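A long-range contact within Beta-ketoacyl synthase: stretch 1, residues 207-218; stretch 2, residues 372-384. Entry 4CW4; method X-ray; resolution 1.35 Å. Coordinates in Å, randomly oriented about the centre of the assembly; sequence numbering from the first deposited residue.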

# COMPACT_ATOMS: atom_id res chain seq x y z
N GLY A 207 12.71 26.96 -3.15
CA GLY A 207 12.85 28.40 -3.13
C GLY A 207 11.57 29.18 -3.37
O GLY A 207 11.64 30.37 -3.64
N ILE A 208 10.42 28.52 -3.27
CA ILE A 208 9.14 29.18 -3.47
C ILE A 208 8.27 28.96 -2.24
O ILE A 208 8.19 27.84 -1.72
CB ILE A 208 8.44 28.66 -4.75
CG1 ILE A 208 9.30 28.90 -5.99
CG2 ILE A 208 7.08 29.35 -4.93
CD1 ILE A 208 8.82 28.16 -7.20
N ASP A 209 7.66 30.03 -1.75
CA ASP A 209 6.75 29.94 -0.61
C ASP A 209 5.62 28.96 -0.97
O ASP A 209 5.01 29.08 -2.03
CB ASP A 209 6.20 31.34 -0.28
CG ASP A 209 5.43 31.42 1.04
OD1 ASP A 209 4.89 30.41 1.54
OD2 ASP A 209 5.34 32.54 1.59
N TRP A 210 5.35 27.98 -0.12
CA TRP A 210 4.27 27.03 -0.39
C TRP A 210 2.95 27.77 -0.63
O TRP A 210 2.17 27.39 -1.50
CB TRP A 210 4.12 26.01 0.75
CG TRP A 210 3.02 24.99 0.48
CD1 TRP A 210 1.86 24.83 1.19
CD2 TRP A 210 2.96 24.03 -0.58
NE1 TRP A 210 1.10 23.83 0.64
CE2 TRP A 210 1.75 23.33 -0.45
CE3 TRP A 210 3.82 23.70 -1.63
CZ2 TRP A 210 1.38 22.31 -1.34
CZ3 TRP A 210 3.45 22.69 -2.50
CH2 TRP A 210 2.24 22.01 -2.35
N LYS A 211 2.72 28.86 0.11
CA LYS A 211 1.52 29.68 -0.11
C LYS A 211 1.40 30.20 -1.54
O LYS A 211 0.31 30.24 -2.10
CB LYS A 211 1.50 30.86 0.86
CG LYS A 211 0.35 31.82 0.61
CD LYS A 211 -0.24 32.30 1.91
CE LYS A 211 -1.31 33.39 1.69
NZ LYS A 211 -2.38 33.00 0.74
N THR A 212 2.52 30.61 -2.12
CA THR A 212 2.51 31.10 -3.49
C THR A 212 2.10 30.00 -4.45
O THR A 212 1.33 30.23 -5.40
CB THR A 212 3.90 31.63 -3.89
OG1 THR A 212 4.30 32.66 -2.98
CG2 THR A 212 3.87 32.21 -5.29
N ILE A 213 2.62 28.80 -4.23
CA ILE A 213 2.27 27.65 -5.06
C ILE A 213 0.76 27.37 -4.98
O ILE A 213 0.08 27.29 -6.00
CB ILE A 213 3.11 26.41 -4.69
CG1 ILE A 213 4.58 26.71 -5.00
CG2 ILE A 213 2.60 25.15 -5.42
CD1 ILE A 213 5.56 25.65 -4.44
N VAL A 214 0.24 27.25 -3.76
CA VAL A 214 -1.17 26.96 -3.56
C VAL A 214 -2.06 28.05 -4.19
O VAL A 214 -3.08 27.73 -4.82
CB VAL A 214 -1.49 26.81 -2.06
CG1 VAL A 214 -2.96 26.53 -1.86
CG2 VAL A 214 -0.67 25.67 -1.46
N ASP A 215 -1.67 29.32 -4.04
CA ASP A 215 -2.43 30.46 -4.59
C ASP A 215 -2.50 30.43 -6.13
O ASP A 215 -3.33 31.11 -6.74
CB ASP A 215 -1.77 31.79 -4.19
CG ASP A 215 -2.13 32.26 -2.78
OD1 ASP A 215 -3.05 31.71 -2.15
OD2 ASP A 215 -1.46 33.21 -2.32
N ASN A 216 -1.60 29.67 -6.75
CA ASN A 216 -1.52 29.63 -8.21
C ASN A 216 -2.18 28.43 -8.88
O ASN A 216 -2.10 28.31 -10.10
CB ASN A 216 -0.06 29.73 -8.66
CG ASN A 216 0.40 31.17 -8.79
OD1 ASN A 216 0.34 31.76 -9.87
ND2 ASN A 216 0.84 31.75 -7.69
N VAL A 217 -2.83 27.57 -8.11
CA VAL A 217 -3.52 26.40 -8.67
C VAL A 217 -4.88 26.23 -7.99
O VAL A 217 -5.15 26.88 -6.98
CB VAL A 217 -2.66 25.11 -8.52
CG1 VAL A 217 -1.33 25.27 -9.26
CG2 VAL A 217 -2.42 24.75 -7.07
N GLN A 218 -5.74 25.39 -8.55
CA GLN A 218 -7.00 25.05 -7.89
C GLN A 218 -6.73 24.08 -6.72
O GLN A 218 -5.71 23.39 -6.69
CB GLN A 218 -8.01 24.46 -8.88
CG GLN A 218 -8.36 25.46 -9.98
CD GLN A 218 -9.52 25.05 -10.85
OE1 GLN A 218 -10.32 24.23 -10.47
NE2 GLN A 218 -9.59 25.61 -12.04
N LEU A 372 7.24 17.84 -8.20
CA LEU A 372 7.02 17.98 -9.63
C LEU A 372 6.02 19.10 -9.89
O LEU A 372 5.06 19.28 -9.13
CB LEU A 372 6.44 16.70 -10.24
CG LEU A 372 7.18 15.40 -9.93
CD1 LEU A 372 6.48 14.22 -10.58
CD2 LEU A 372 8.65 15.51 -10.41
N MET A 373 6.23 19.81 -10.99
CA MET A 373 5.22 20.71 -11.51
C MET A 373 5.08 20.50 -12.99
O MET A 373 6.02 20.08 -13.63
CB MET A 373 5.61 22.17 -11.29
CG MET A 373 5.58 22.63 -9.87
SD MET A 373 6.03 24.38 -9.74
CE MET A 373 5.79 24.57 -7.96
N ASP A 374 3.92 20.82 -13.55
CA ASP A 374 3.84 20.93 -14.99
C ASP A 374 4.71 22.10 -15.48
O ASP A 374 4.99 23.05 -14.76
CB ASP A 374 2.40 21.08 -15.48
CG ASP A 374 1.77 22.40 -15.11
OD1 ASP A 374 1.91 23.39 -15.89
OD2 ASP A 374 1.13 22.45 -14.05
N ASP A 375 5.13 22.00 -16.73
CA ASP A 375 6.04 22.97 -17.30
C ASP A 375 5.50 24.39 -17.33
O ASP A 375 6.25 25.35 -17.16
CB ASP A 375 6.48 22.56 -18.71
CG ASP A 375 5.33 22.42 -19.69
OD1 ASP A 375 4.45 21.57 -19.47
OD2 ASP A 375 5.35 23.10 -20.74
N GLU A 376 4.21 24.54 -17.56
CA GLU A 376 3.63 25.87 -17.65
C GLU A 376 3.64 26.56 -16.29
O GLU A 376 3.99 27.74 -16.19
CB GLU A 376 2.21 25.75 -18.21
CG GLU A 376 1.52 27.06 -18.48
CD GLU A 376 0.21 26.84 -19.19
OE1 GLU A 376 -0.78 26.46 -18.53
OE2 GLU A 376 0.18 27.04 -20.43
N LEU A 377 3.25 25.84 -15.24
CA LEU A 377 3.27 26.40 -13.90
C LEU A 377 4.72 26.71 -13.47
O LEU A 377 4.98 27.74 -12.85
CB LEU A 377 2.61 25.43 -12.90
CG LEU A 377 2.56 25.94 -11.47
CD1 LEU A 377 1.67 27.18 -11.35
CD2 LEU A 377 2.11 24.84 -10.52
N ALA A 378 5.65 25.81 -13.77
CA ALA A 378 7.06 26.04 -13.43
C ALA A 378 7.55 27.34 -14.08
O ALA A 378 8.20 28.16 -13.45
CB ALA A 378 7.91 24.87 -13.87
N LEU A 379 7.18 27.51 -15.34
CA LEU A 379 7.56 28.70 -16.11
C LEU A 379 7.00 29.96 -15.43
O LEU A 379 7.71 30.94 -15.22
CB LEU A 379 7.00 28.58 -17.54
CG LEU A 379 7.55 29.56 -18.58
CD1 LEU A 379 8.91 29.07 -19.10
CD2 LEU A 379 6.55 29.75 -19.72
N ARG A 380 5.71 29.90 -15.09
CA ARG A 380 5.03 31.01 -14.44
C ARG A 380 5.67 31.42 -13.11
O ARG A 380 5.77 32.60 -12.81
CB ARG A 380 3.54 30.66 -14.22
CG ARG A 380 2.72 31.86 -13.82
CD ARG A 380 1.41 31.52 -13.15
NE ARG A 380 0.67 30.48 -13.83
CZ ARG A 380 -0.32 29.79 -13.27
NH1 ARG A 380 -0.70 30.04 -12.02
NH2 ARG A 380 -0.94 28.84 -13.95
N LEU A 381 6.11 30.44 -12.33
CA LEU A 381 6.58 30.71 -10.97
C LEU A 381 8.07 30.92 -10.88
O LEU A 381 8.58 31.27 -9.82
CB LEU A 381 6.23 29.56 -10.03
CG LEU A 381 4.74 29.27 -9.86
CD1 LEU A 381 4.57 28.14 -8.84
CD2 LEU A 381 3.98 30.51 -9.45
N GLY A 382 8.79 30.72 -11.99
CA GLY A 382 10.24 30.79 -11.92
C GLY A 382 10.85 29.61 -11.14
O GLY A 382 11.93 29.75 -10.55
N ALA A 383 10.16 28.47 -11.12
CA ALA A 383 10.66 27.29 -10.42
C ALA A 383 11.91 26.76 -11.12
O ALA A 383 11.99 26.76 -12.36
CB ALA A 383 9.61 26.20 -10.41
N ASP A 384 12.88 26.34 -10.34
CA ASP A 384 14.07 25.76 -10.90
C ASP A 384 13.74 24.41 -11.51
O ASP A 384 12.71 23.79 -11.22
CB ASP A 384 15.17 25.62 -9.81
CG ASP A 384 16.59 25.71 -10.36
OD1 ASP A 384 16.80 25.62 -11.59
OD2 ASP A 384 17.51 25.86 -9.54
O HOH W 1 -3.56 28.07 -12.39

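What fills the middle of the contact? Leu381, in the last turn of its helix, is the main bump, and Ile208, Thr212, Ile213 and Asn216 form the hollow that receives it. Its CD1 lies 4.1 Å from Ile213 CG1, while its CD2 reaches 3.7 Å from Asn216 CG. A branched, purely apolar side chain suits a pocket with walls on several sides.

How are the flanks packed? Ile208 extends its CD1 to 3.8 Å from both CA and CB of Ala383, so the tip rests on the backbone as well as the methyl. Deeper in, the long, unbranched Met373 brings CE to 3.7 Å from Ile213 CD1. Leu377 fits beside the turn after the first helix, its CD2 3.7 Å from Val217 CG1.

What supplies the polar grip? Arg380 NH1 donates to both Asn216 O and Asn216 OD1, each at 2.9 Å, so one nitrogen clasps backbone and side chain together. Asn216 ND2 in turn donates to Thr212 O at 2.8 Å, which steadies the amide with OD1 facing the arginine. A water adds a bridge, donating to Asn216 O (2.7 Å) and accepting from Arg380 NH2 (3.1 Å).

How does the second helix end here? Gly382, with positive phi, closes it in a Schellman motif, and the chain continues to Ala383, which meets the tip of Ile208.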